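Local atomic coordinates of bifunctional purine biosynthetic protein ADE5,7 (Cryptococcus neoformans var. grubii serotype A, PDB entry 7LVO), a protein that catalyses the second and fifth steps of de novo purine biosynthesis, and is represented here by its N-terminal half, the ATP-dependent phosphoribosylamine–glycine ligase (GAR synthetase). Residues L148-M153 with A161-F166; L244-G249 with V253-A258; V62-V67 with Q102-D107; T74-G79 with T414-N419. All coordinates share one frame; numbering follows the deposited sequence.

In the fold
From the N terminus, residues 62-67 open contact 3 and residues 74-79 open contact 4 before residues 102-107 close contact 3, so the two contacts cross. They also touch, Val-67 CG2 packing 3.9 Å from Thr-74 CB. Contact 3 stays within the parallel sheet and helices of the N domain. Contacts 1 and 2 follow in series, each closing a short local loop in the ATP-grasp domain: a helix joined to its following strand, then a beta hairpin, with centres about 23 Å apart. Both lie within the long excursion that contact 4 finally closes at residues 414-419, where the C domain returns to the N domain.

Contact 1: L148-M153 with A161-F166; sequences LSKEFM and AAFRSF
The ring of Phe-163 receives Lys-150 on one face: CB of the lysine stands over the ring centre, 3.4 Å from the centroid and 13° off the normal, a CH-pi contact. Toward the far end of the ring, Phe-163 CZ comes to 3.3 Å from the backbone O of Lys-150, with Glu-151 N obliquely placed nearby. This is the ATP-grasp domain, and the pair joins helix 146-155 to strand 163-167, an edge strand of a four-stranded antiparallel sheet. CB of the phenylalanine already points toward the helix; with CG between the backbone N and the carbonyl carbon (chi1 76°), the ring lies against Lys-150.

Lys-150 runs past the ring in the opposite direction. Bends at chi2 and chi3 fold the lysine chain along the aromatic surface, so that CE passes 3.5 Å from Phe-163 CD1 before the amino group turns to polar partners. One of these is the carbonyl of Ala-161; Thr-160 OG1 accepts a second hydrogen bond, and Glu-233 OE1 forms a salt bridge. Glu-233 belongs to the predicted ATP-binding region, so the buried lysine probably helps to position it. The amino group thus has three oxygen partners, drawn from a backbone carbonyl, a hydroxyl and a carboxylate. Lys-150 NZ meets Ala-161 O at 3.0 Å, in the carbonyl plane and on a lone pair, with a C=O...N angle of 127°.

Contact 2: L244-G249 with V253-A258; sequences LAFSDG and VPMPAA
The carbonyl O of Leu-244 accepts a short, almost straight hydrogen bond from Met-255 N, 2.6 Å long with an angle of 175° at the hydrogen. Pro-254 CA offers the same oxygen a weaker CA-H...O contact. One step along this antiparallel beta hairpin, Phe-246 and Val-253 form a hydrogen-bonded pair: Val-253 N gives to Phe-246 O at 2.8 Å, and Phe-246 N gives to Val-253 O at 2.9 Å. In the latter the donor stands above the carbonyl plane, 39° out of it. Between these bonds Ala-245 and Pro-254 make a non-hydrogen-bonded pair, a position where proline's missing N-H costs the hairpin no cross-strand bond. Their backbones draw close, the CA atoms of Ala-245 and Pro-254 only 3.8 Å apart.

Side chains reinforce the pairing on the face bearing Phe-246. The thioether of Met-255 reaches across to the aromatic ring, its CG lying 3.7 Å from Phe-246 CE2. With CG anti to the carbonyl carbon (chi1 -52°) and chi2 extended, Met-255 carries SD to 4.8 Å from the Phe-246 ring centroid, an oblique Met-aromatic contact. Leu-244 CB adds apolar contact with the same sulfur.

Strand 252-254 is an outermost strand of a four-stranded ATP-grasp sheet, while strand 240-248 pairs on its other edge with strand 315-323. Helix 287-307 packs on Ala-245 and Pro-254, and helix 354-362 packs on Phe-246.

Contact 3: V62-V67 with Q102-D107; sequences VARIVV and QKENID
Arg-64 and Glu-104 form a salt bridge in which one carboxylate oxygen serves two guanidinium nitrogens. Arg-64 NH1 donates to Glu-104 OE1 at 3.1 Å with an angle of 155°, while Arg-64 NH2 adds a weak bond of 3.3 Å to that same OE1. The oxygen lies in the guanidinium plane, at its edge. The carboxylate is turned across it, the two planes 81° apart, and NH1 meets OE1 on its anti side, though well out of the carboxylate plane. The familiar coplanar fork with one nitrogen for each oxygen is therefore not formed.

Reach comes from the arginine. Its CG is anti to the backbone N (chi1 -176°) and the chain stays extended as far as NE, carrying the charge straight out from strand 62-67. Glu-104 instead bends at chi2 near the end of helix 95-104, where Asn-105, with positive phi, completes a Schellman motif. Besides the charges, Glu-104 CB packs 3.7 Å from Arg-64 NH1. Trp-100 of the helix touches Arg-64, Val-66 and Ile-106, joining helix and strand.

The N domain has the 3-2-1-4 parallel order of a Rossmann-like fold, and this helix lies on the crossover from strand 81-83 to strand 108-111. With both residues only partly buried, a bridge resting on a single oxygen probably contributes modestly, although the arginine's charge may also be welcome near the negative end of the helix.

Contact 4: T74-G79 with T414-N419; sequences TALMGG and TKRSDN
Arg-416, Leu-76 and Ala-75 make this contact, in which a small antiparallel beta hairpin of the C domain, strands 414-416 and 421-423, meets helix 72-77 of the N domain. Arg-416 contributes about half of the buried surface, Leu-76 and Ala-75 the rest. Its side chain bends at chi2 and chi3, folding back so that a flat guanidinium rather than a long extended arm is presented to the helix. Leu-76 answers with one branch: CD2 sits over a face of that group, 3.6 Å above its plane and shifted toward the rim, near NE. The leucine crosses the arginine at about a right angle, and its CG lies 4.1 Å from Arg-416 CD, bringing the aliphatic part of the arginine into the contact as well. Ala-75, one residue earlier on the helix, takes the base of the arm, its CB lying 4.1 Å from Arg-416 CG.

No hydrogen bond links the two segments directly; the meeting is one of methyl groups with the arginine's aliphatic chain and flat head. Thr-421 on the partner strand touches both Leu-76 and Arg-416, so the hairpin's second strand shares in the contact. Nearby, Thr-414 OG1 accepts a weak hydrogen bond from Gly-72 N, another tie between the domains.

The guanidinium may be steadied from its own hairpin turn, although Asn-419 is poorly ordered: as modelled, Arg-416 NH2 donates to Asn-419 OD1 at 2.7 Å, on a lone pair in the carbonyl plane.

Contact 1: L148-M153 with A161-F166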
loop_
_atom_site.group_PDB
_atom_site.type_symbol
_atom_site.label_atom_id
_atom_site.label_comp_id
_atom_site.label_asym_id
_atom_site.label_seq_id
_atom_site.Cartn_x
_atom_site.Cartn_y
_atom_site.Cartn_z
ATOM N N LEU A 148 15.050 -2.255 11.619
ATOM C CA LEU A 148 15.237 -3.653 11.245
ATOM C C LEU A 148 15.315 -3.811 9.730
ATOM O O LEU A 148 16.144 -4.578 9.219
ATOM C CB LEU A 148 14.105 -4.501 11.822
ATOM C CG LEU A 148 14.110 -5.992 11.479
ATOM C CD1 LEU A 148 13.337 -6.778 12.537
ATOM C CD2 LEU A 148 13.522 -6.263 10.096
ATOM N N SER A 149 14.470 -3.090 8.996
ATOM C CA SER A 149 14.450 -3.231 7.544
ATOM C C SER A 149 15.774 -2.800 6.932
ATOM O O SER A 149 16.296 -3.461 6.024
ATOM C CB SER A 149 13.299 -2.419 6.950
ATOM O OG SER A 149 13.558 -1.033 7.036
ATOM N N LYS A 150 16.336 -1.689 7.412
ATOM C CA LYS A 150 17.609 -1.225 6.870
ATOM C C LYS A 150 18.733 -2.202 7.199
ATOM O O LYS A 150 19.592 -2.476 6.352
ATOM C CB LYS A 150 17.930 0.169 7.408
ATOM C CG LYS A 150 16.907 1.229 7.022
ATOM C CD LYS A 150 16.972 1.603 5.545
ATOM C CE LYS A 150 18.280 2.320 5.200
ATOM N NZ LYS A 150 18.258 2.904 3.825
ATOM N N GLU A 151 18.749 -2.731 8.426
ATOM C CA GLU A 151 19.727 -3.757 8.770
ATOM C C GLU A 151 19.568 -4.975 7.868
ATOM O O GLU A 151 20.559 -5.539 7.395
ATOM C CB GLU A 151 19.579 -4.153 10.241
ATOM C CG GLU A 151 20.616 -5.163 10.720
ATOM C CD GLU A 151 20.264 -5.785 12.064
ATOM O OE1 GLU A 151 19.284 -5.335 12.699
ATOM O OE2 GLU A 151 20.965 -6.729 12.484
ATOM N N PHE A 152 18.323 -5.400 7.632
ATOM C CA PHE A 152 18.073 -6.525 6.739
ATOM C C PHE A 152 18.661 -6.271 5.357
ATOM O O PHE A 152 19.258 -7.167 4.755
ATOM C CB PHE A 152 16.563 -6.784 6.651
ATOM C CG PHE A 152 16.178 -7.823 5.631
ATOM C CD1 PHE A 152 15.924 -7.467 4.319
ATOM C CD2 PHE A 152 16.072 -9.157 5.989
ATOM C CE1 PHE A 152 15.575 -8.421 3.381
ATOM C CE2 PHE A 152 15.726 -10.115 5.053
ATOM C CZ PHE A 152 15.477 -9.751 3.752
ATOM N N MET A 153 18.501 -5.053 4.834
ATOM C CA MET A 153 19.011 -4.756 3.502
ATOM C C MET A 153 20.534 -4.850 3.470
ATOM O O MET A 153 21.115 -5.439 2.550
ATOM C CB MET A 153 18.545 -3.365 3.063
ATOM C CG MET A 153 17.043 -3.222 2.921
ATOM S SD MET A 153 16.547 -1.500 2.641
ATOM C CE MET A 153 14.795 -1.574 3.017
ATOM N N ALA A 161 19.989 3.392 0.788
ATOM C CA ALA A 161 20.763 4.557 1.203
ATOM C C ALA A 161 21.577 4.249 2.457
ATOM O O ALA A 161 21.117 3.541 3.362
ATOM C CB ALA A 161 19.834 5.742 1.463
ATOM N N ALA A 162 22.800 4.778 2.501
ATOM C CA ALA A 162 23.614 4.686 3.704
ATOM C C ALA A 162 22.811 5.164 4.905
ATOM O O ALA A 162 21.967 6.058 4.790
ATOM C CB ALA A 162 24.886 5.519 3.557
ATOM N N PHE A 163 23.066 4.556 6.062
ATOM C CA PHE A 163 22.226 4.806 7.225
ATOM C C PHE A 163 22.951 4.394 8.497
ATOM O O PHE A 163 23.972 3.704 8.468
ATOM C CB PHE A 163 20.905 4.034 7.123
ATOM C CG PHE A 163 21.046 2.566 7.426
ATOM C CD1 PHE A 163 21.450 1.678 6.444
ATOM C CD2 PHE A 163 20.794 2.078 8.696
ATOM C CE1 PHE A 163 21.586 0.328 6.723
ATOM C CE2 PHE A 163 20.927 0.733 8.978
ATOM C CZ PHE A 163 21.322 -0.141 7.990
ATOM N N ARG A 164 22.388 4.826 9.625
ATOM C CA ARG A 164 22.745 4.313 10.939
ATOM C C ARG A 164 21.516 4.451 11.831
ATOM O O ARG A 164 20.838 5.485 11.813
ATOM C CB ARG A 164 23.934 5.054 11.553
ATOM C CG ARG A 164 25.288 4.703 10.941
ATOM C CD ARG A 164 25.624 3.212 11.063
ATOM N NE ARG A 164 25.558 2.727 12.436
ATOM C CZ ARG A 164 24.673 1.842 12.884
ATOM N NH1 ARG A 164 23.775 1.288 12.083
ATOM N NH2 ARG A 164 24.694 1.501 14.169
ATOM N N SER A 165 21.229 3.410 12.602
ATOM C CA SER A 165 20.067 3.382 13.475
ATOM C C SER A 165 20.464 3.759 14.897
ATOM O O SER A 165 21.597 3.530 15.328
ATOM C CB SER A 165 19.412 2.000 13.466
ATOM O OG SER A 165 18.846 1.726 12.199
ATOM N N PHE A 166 19.513 4.347 15.619
ATOM C CA PHE A 166 19.738 4.802 16.980
ATOM C C PHE A 166 18.497 4.528 17.815
ATOM O O PHE A 166 17.378 4.500 17.299
ATOM C CB PHE A 166 20.062 6.303 17.031
ATOM C CG PHE A 166 21.245 6.700 16.199
ATOM C CD1 PHE A 166 21.091 7.015 14.860
ATOM C CD2 PHE A 166 22.511 6.765 16.758
ATOM C CE1 PHE A 166 22.179 7.382 14.091
ATOM C CE2 PHE A 166 23.603 7.135 15.994
ATOM C CZ PHE A 166 23.435 7.445 14.660
#

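Contact 2: L244-G249 with V253-A258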
loop_
_atom_site.group_PDB
_atom_site.type_symbol
_atom_site.label_atom_id
_atom_site.label_comp_id
_atom_site.label_asym_id
_atom_site.label_seq_id
_atom_site.Cartn_x
_atom_site.Cartn_y
_atom_site.Cartn_z
ATOM N N LEU A 244 4.963 -3.836 -6.888
ATOM C CA LEU A 244 4.163 -4.770 -6.113
ATOM C C LEU A 244 4.345 -6.178 -6.665
ATOM O O LEU A 244 4.312 -6.386 -7.882
ATOM C CB LEU A 244 2.682 -4.384 -6.150
ATOM C CG LEU A 244 2.305 -3.123 -5.375
ATOM C CD1 LEU A 244 2.804 -1.873 -6.084
ATOM C CD2 LEU A 244 0.791 -3.078 -5.175
ATOM N N ALA A 245 4.516 -7.144 -5.764
ATOM C CA ALA A 245 4.787 -8.523 -6.154
ATOM C C ALA A 245 4.113 -9.483 -5.186
ATOM O O ALA A 245 4.214 -9.314 -3.970
ATOM C CB ALA A 245 6.298 -8.790 -6.192
ATOM N N PHE A 246 3.432 -10.488 -5.733
ATOM C CA PHE A 246 2.874 -11.563 -4.924
ATOM C C PHE A 246 3.975 -12.526 -4.514
ATOM O O PHE A 246 4.880 -12.821 -5.298
ATOM C CB PHE A 246 1.792 -12.316 -5.700
ATOM C CG PHE A 246 0.622 -11.465 -6.097
ATOM C CD1 PHE A 246 -0.448 -11.290 -5.242
ATOM C CD2 PHE A 246 0.592 -10.841 -7.341
ATOM C CE1 PHE A 246 -1.531 -10.503 -5.613
ATOM C CE2 PHE A 246 -0.475 -10.055 -7.712
ATOM C CZ PHE A 246 -1.549 -9.890 -6.848
ATOM N N SER A 247 3.882 -13.042 -3.287
ATOM C CA SER A 247 4.899 -13.935 -2.749
ATOM C C SER A 247 4.254 -15.043 -1.941
ATOM O O SER A 247 3.332 -14.794 -1.155
ATOM C CB SER A 247 5.895 -13.179 -1.861
ATOM O OG SER A 247 6.782 -14.064 -1.218
ATOM N N ASP A 248 4.744 -16.267 -2.136
ATOM C CA ASP A 248 4.334 -17.406 -1.322
ATOM C C ASP A 248 5.473 -17.933 -0.455
ATOM O O ASP A 248 5.397 -19.061 0.047
ATOM C CB ASP A 248 3.766 -18.513 -2.209
ATOM C CG ASP A 248 4.840 -19.280 -2.970
ATOM O OD1 ASP A 248 6.043 -18.923 -2.892
ATOM O OD2 ASP A 248 4.474 -20.258 -3.655
ATOM N N GLY A 249 6.527 -17.133 -0.265
ATOM C CA GLY A 249 7.688 -17.510 0.496
ATOM C C GLY A 249 8.831 -18.035 -0.351
ATOM O O GLY A 249 9.992 -17.938 0.057
ATOM N N VAL A 253 5.950 -13.080 -7.842
ATOM C CA VAL A 253 5.469 -12.662 -9.157
ATOM C C VAL A 253 5.195 -11.162 -9.136
ATOM O O VAL A 253 4.223 -10.722 -8.509
ATOM C CB VAL A 253 4.206 -13.440 -9.560
ATOM C CG1 VAL A 253 3.690 -12.969 -10.910
ATOM C CG2 VAL A 253 4.489 -14.950 -9.590
ATOM N N PRO A 254 6.008 -10.348 -9.796
ATOM C CA PRO A 254 5.765 -8.899 -9.765
ATOM C C PRO A 254 4.591 -8.493 -10.637
ATOM O O PRO A 254 4.268 -9.141 -11.634
ATOM C CB PRO A 254 7.077 -8.295 -10.297
ATOM C CG PRO A 254 8.084 -9.415 -10.292
ATOM C CD PRO A 254 7.284 -10.684 -10.457
ATOM N N MET A 255 3.945 -7.406 -10.244
ATOM C CA MET A 255 2.991 -6.715 -11.096
ATOM C C MET A 255 3.707 -5.617 -11.865
ATOM O O MET A 255 4.841 -5.251 -11.542
ATOM C CB MET A 255 1.868 -6.123 -10.253
ATOM C CG MET A 255 1.195 -7.105 -9.303
ATOM S SD MET A 255 -0.238 -6.359 -8.488
ATOM C CE MET A 255 -1.484 -6.555 -9.741
ATOM N N PRO A 256 3.075 -5.070 -12.904
ATOM C CA PRO A 256 3.691 -3.948 -13.627
ATOM C C PRO A 256 4.057 -2.822 -12.671
ATOM O O PRO A 256 3.276 -2.448 -11.793
ATOM C CB PRO A 256 2.603 -3.523 -14.619
ATOM C CG PRO A 256 1.792 -4.768 -14.838
ATOM C CD PRO A 256 1.793 -5.489 -13.510
ATOM N N ALA A 257 5.261 -2.284 -12.849
ATOM C CA ALA A 257 5.736 -1.210 -11.991
ATOM C C ALA A 257 4.806 -0.008 -12.086
ATOM O O ALA A 257 4.239 0.290 -13.137
ATOM C CB ALA A 257 7.159 -0.803 -12.377
ATOM N N ALA A 258 4.649 0.686 -10.965
ATOM C CA ALA A 258 3.758 1.830 -10.878
ATOM C C ALA A 258 4.509 3.034 -10.329
ATOM O O ALA A 258 5.582 2.909 -9.742
ATOM C CB ALA A 258 2.544 1.520 -9.989
#

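Contact 3: V62-V67 with Q102-D107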
loop_
_atom_site.group_PDB
_atom_site.type_symbol
_atom_site.label_atom_id
_atom_site.label_comp_id
_atom_site.label_asym_id
_atom_site.label_seq_id
_atom_site.Cartn_x
_atom_site.Cartn_y
_atom_site.Cartn_z
ATOM N N VAL A 62 -15.704 -17.525 -5.431
ATOM C CA VAL A 62 -16.005 -16.701 -4.269
ATOM C C VAL A 62 -17.511 -16.498 -4.200
ATOM O O VAL A 62 -18.132 -16.080 -5.184
ATOM C CB VAL A 62 -15.269 -15.349 -4.332
ATOM C CG1 VAL A 62 -15.740 -14.431 -3.209
ATOM C CG2 VAL A 62 -13.769 -15.566 -4.266
ATOM N N ALA A 63 -18.096 -16.790 -3.032
ATOM C CA ALA A 63 -19.516 -16.584 -2.801
ATOM C C ALA A 63 -19.823 -15.464 -1.818
ATOM O O ALA A 63 -20.960 -14.980 -1.797
ATOM C CB ALA A 63 -20.163 -17.878 -2.286
ATOM N N ARG A 64 -18.850 -15.037 -1.016
ATOM C CA ARG A 64 -19.100 -14.052 0.029
ATOM C C ARG A 64 -17.855 -13.202 0.225
ATOM O O ARG A 64 -16.751 -13.736 0.379
ATOM C CB ARG A 64 -19.485 -14.746 1.343
ATOM C CG ARG A 64 -19.854 -13.810 2.475
ATOM C CD ARG A 64 -20.121 -14.600 3.755
ATOM N NE ARG A 64 -20.591 -13.753 4.847
ATOM C CZ ARG A 64 -20.737 -14.162 6.101
ATOM N NH1 ARG A 64 -20.438 -15.398 6.459
ATOM N NH2 ARG A 64 -21.188 -13.308 7.015
ATOM N N ILE A 65 -18.041 -11.884 0.206
ATOM C CA ILE A 65 -16.979 -10.919 0.473
ATOM C C ILE A 65 -17.447 -10.027 1.615
ATOM O O ILE A 65 -18.520 -9.420 1.530
ATOM C CB ILE A 65 -16.646 -10.076 -0.768
ATOM C CG1 ILE A 65 -15.934 -10.913 -1.827
ATOM C CG2 ILE A 65 -15.796 -8.874 -0.384
ATOM C CD1 ILE A 65 -14.468 -11.141 -1.544
ATOM N N VAL A 66 -16.658 -9.962 2.681
ATOM C CA VAL A 66 -16.976 -9.159 3.853
ATOM C C VAL A 66 -15.895 -8.098 3.999
ATOM O O VAL A 66 -14.703 -8.422 4.067
ATOM C CB VAL A 66 -17.081 -10.015 5.123
ATOM C CG1 VAL A 66 -17.341 -9.136 6.327
ATOM C CG2 VAL A 66 -18.169 -11.061 4.971
ATOM N N VAL A 67 -16.311 -6.836 4.049
ATOM C CA VAL A 67 -15.401 -5.704 4.172
ATOM C C VAL A 67 -15.620 -5.108 5.552
ATOM O O VAL A 67 -16.681 -4.531 5.826
ATOM C CB VAL A 67 -15.625 -4.659 3.070
ATOM C CG1 VAL A 67 -14.408 -3.795 2.912
ATOM C CG2 VAL A 67 -16.000 -5.342 1.757
ATOM N N GLN A 102 -14.346 -16.872 12.953
ATOM C CA GLN A 102 -14.439 -18.294 13.268
ATOM C C GLN A 102 -15.877 -18.784 13.193
ATOM O O GLN A 102 -16.149 -19.851 12.627
ATOM C CB GLN A 102 -13.855 -18.558 14.656
ATOM C CG GLN A 102 -13.737 -20.024 15.012
ATOM C CD GLN A 102 -13.077 -20.245 16.361
ATOM O OE1 GLN A 102 -12.817 -19.299 17.103
ATOM N NE2 GLN A 102 -12.800 -21.506 16.685
ATOM N N LYS A 103 -16.816 -18.021 13.758
ATOM C CA LYS A 103 -18.217 -18.422 13.728
ATOM C C LYS A 103 -18.819 -18.333 12.332
ATOM O O LYS A 103 -19.818 -19.006 12.057
ATOM C CB LYS A 103 -19.029 -17.557 14.693
ATOM C CG LYS A 103 -18.609 -17.677 16.154
ATOM C CD LYS A 103 -18.824 -19.090 16.686
ATOM C CE LYS A 103 -18.530 -19.174 18.179
ATOM N NZ LYS A 103 -17.117 -18.822 18.501
ATOM N N GLU A 104 -18.239 -17.527 11.445
ATOM C CA GLU A 104 -18.752 -17.351 10.094
ATOM C C GLU A 104 -18.054 -18.240 9.075
ATOM O O GLU A 104 -18.370 -18.160 7.884
ATOM C CB GLU A 104 -18.622 -15.883 9.668
ATOM C CG GLU A 104 -19.341 -14.907 10.582
ATOM C CD GLU A 104 -20.851 -14.959 10.424
ATOM O OE1 GLU A 104 -21.335 -15.553 9.435
ATOM O OE2 GLU A 104 -21.555 -14.391 11.285
ATOM N N ASN A 105 -17.111 -19.074 9.510
ATOM C CA ASN A 105 -16.393 -19.981 8.615
ATOM C C ASN A 105 -15.726 -19.215 7.473
ATOM O O ASN A 105 -15.869 -19.552 6.294
ATOM C CB ASN A 105 -17.328 -21.065 8.073
ATOM C CG ASN A 105 -17.723 -22.071 9.134
ATOM O OD1 ASN A 105 -18.900 -22.211 9.466
ATOM N ND2 ASN A 105 -16.735 -22.774 9.674
ATOM N N ILE A 106 -14.985 -18.172 7.837
ATOM C CA ILE A 106 -14.229 -17.411 6.853
ATOM C C ILE A 106 -13.067 -18.261 6.359
ATOM O O ILE A 106 -12.340 -18.868 7.155
ATOM C CB ILE A 106 -13.734 -16.088 7.455
ATOM C CG1 ILE A 106 -14.919 -15.189 7.804
ATOM C CG2 ILE A 106 -12.778 -15.386 6.488
ATOM C CD1 ILE A 106 -15.773 -14.781 6.621
ATOM N N ASP A 107 -12.886 -18.307 5.039
ATOM C CA ASP A 107 -11.844 -19.116 4.433
ATOM C C ASP A 107 -10.554 -18.356 4.203
ATOM O O ASP A 107 -9.514 -18.988 3.978
ATOM C CB ASP A 107 -12.333 -19.674 3.092
ATOM C CG ASP A 107 -13.592 -20.508 3.233
ATOM O OD1 ASP A 107 -13.561 -21.511 3.984
ATOM O OD2 ASP A 107 -14.612 -20.152 2.600
#

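Contact 4: T74-G79 with T414-N419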
loop_
_atom_site.group_PDB
_atom_site.type_symbol
_atom_site.label_atom_id
_atom_site.label_comp_id
_atom_site.label_asym_id
_atom_site.label_seq_id
_atom_site.Cartn_x
_atom_site.Cartn_y
_atom_site.Cartn_z
ATOM N N THR A 74 -18.068 -0.021 -1.076
ATOM C CA THR A 74 -18.370 -1.429 -0.845
ATOM C C THR A 74 -19.800 -1.616 -0.362
ATOM O O THR A 74 -20.420 -2.644 -0.647
ATOM C CB THR A 74 -17.387 -2.019 0.167
ATOM O OG1 THR A 74 -17.497 -1.321 1.410
ATOM C CG2 THR A 74 -15.953 -1.897 -0.346
ATOM N N ALA A 75 -20.347 -0.628 0.351
ATOM C CA ALA A 75 -21.718 -0.735 0.833
ATOM C C ALA A 75 -22.725 -0.754 -0.311
ATOM O O ALA A 75 -23.809 -1.324 -0.167
ATOM C CB ALA A 75 -22.027 0.413 1.792
ATOM N N LEU A 76 -22.380 -0.168 -1.453
ATOM C CA LEU A 76 -23.290 -0.100 -2.586
ATOM C C LEU A 76 -23.107 -1.235 -3.588
ATOM O O LEU A 76 -23.979 -1.428 -4.444
ATOM C CB LEU A 76 -23.113 1.238 -3.311
ATOM C CG LEU A 76 -23.556 2.473 -2.526
ATOM C CD1 LEU A 76 -23.152 3.751 -3.241
ATOM C CD2 LEU A 76 -25.061 2.436 -2.298
ATOM N N MET A 77 -22.011 -1.990 -3.505
ATOM C CA MET A 77 -21.784 -3.063 -4.468
ATOM C C MET A 77 -22.894 -4.104 -4.410
ATOM O O MET A 77 -23.347 -4.603 -5.446
ATOM C CB MET A 77 -20.427 -3.721 -4.211
ATOM C CG MET A 77 -19.243 -2.820 -4.446
ATOM S SD MET A 77 -17.663 -3.662 -4.227
ATOM C CE MET A 77 -17.710 -4.824 -5.596
ATOM N N GLY A 78 -23.335 -4.453 -3.209
ATOM C CA GLY A 78 -24.337 -5.491 -3.092
ATOM C C GLY A 78 -23.786 -6.844 -3.516
ATOM O O GLY A 78 -22.573 -7.073 -3.570
ATOM N N GLY A 79 -24.712 -7.748 -3.820
ATOM C CA GLY A 79 -24.324 -9.072 -4.268
ATOM C C GLY A 79 -23.520 -9.800 -3.205
ATOM O O GLY A 79 -23.954 -9.954 -2.054
ATOM N N THR A 414 -15.573 7.450 2.240
ATOM C CA THR A 414 -16.993 7.691 2.029
ATOM C C THR A 414 -17.795 6.813 2.985
ATOM O O THR A 414 -17.271 5.877 3.595
ATOM C CB THR A 414 -17.419 7.412 0.581
ATOM O OG1 THR A 414 -17.306 6.010 0.303
ATOM C CG2 THR A 414 -16.563 8.205 -0.400
ATOM N N LYS A 415 -19.087 7.118 3.095
ATOM C CA LYS A 415 -19.972 6.384 3.986
ATOM C C LYS A 415 -21.405 6.598 3.528
ATOM O O LYS A 415 -21.742 7.648 2.974
ATOM C CB LYS A 415 -19.803 6.835 5.440
ATOM C CG LYS A 415 -20.470 5.924 6.459
ATOM C CD LYS A 415 -20.619 6.618 7.809
ATOM C CE LYS A 415 -21.061 5.639 8.891
ATOM N NZ LYS A 415 -22.258 4.845 8.485
ATOM N N ARG A 416 -22.241 5.586 3.755
ATOM C CA ARG A 416 -23.669 5.695 3.498
ATOM C C ARG A 416 -24.386 6.109 4.777
ATOM O O ARG A 416 -24.032 5.667 5.874
ATOM C CB ARG A 416 -24.235 4.373 2.984
ATOM C CG ARG A 416 -23.884 4.064 1.538
ATOM C CD ARG A 416 -24.631 4.966 0.570
ATOM N NE ARG A 416 -26.023 4.567 0.392
ATOM C CZ ARG A 416 -26.895 5.211 -0.371
ATOM N NH1 ARG A 416 -26.557 6.307 -1.031
ATOM N NH2 ARG A 416 -28.137 4.744 -0.478
ATOM N N SER A 417 -25.404 6.955 4.630
ATOM C CA SER A 417 -26.152 7.441 5.786
ATOM C C SER A 417 -27.485 7.993 5.296
ATOM O O SER A 417 -27.524 9.075 4.704
ATOM C CB SER A 417 -25.356 8.504 6.533
ATOM O OG SER A 417 -25.136 9.637 5.716
ATOM N N ASP A 418 -28.564 7.252 5.541
ATOM C CA ASP A 418 -29.914 7.700 5.205
ATOM C C ASP A 418 -30.078 7.877 3.697
ATOM O O ASP A 418 -30.591 8.889 3.215
ATOM C CB ASP A 418 -30.259 8.992 5.951
ATOM C CG ASP A 418 -30.028 8.879 7.447
ATOM O OD1 ASP A 418 -30.120 7.753 7.986
ATOM O OD2 ASP A 418 -29.751 9.918 8.087
ATOM N N ASN A 419 -29.633 6.872 2.947
ATOM C CA ASN A 419 -29.770 6.850 1.493
ATOM C C ASN A 419 -29.062 8.050 0.857
ATOM O O ASN A 419 -29.669 8.884 0.181
ATOM C CB ASN A 419 -31.248 6.801 1.088
ATOM C CG ASN A 419 -31.441 6.452 -0.379
ATOM O OD1 ASN A 419 -30.635 5.731 -0.972
ATOM N ND2 ASN A 419 -32.514 6.965 -0.972
#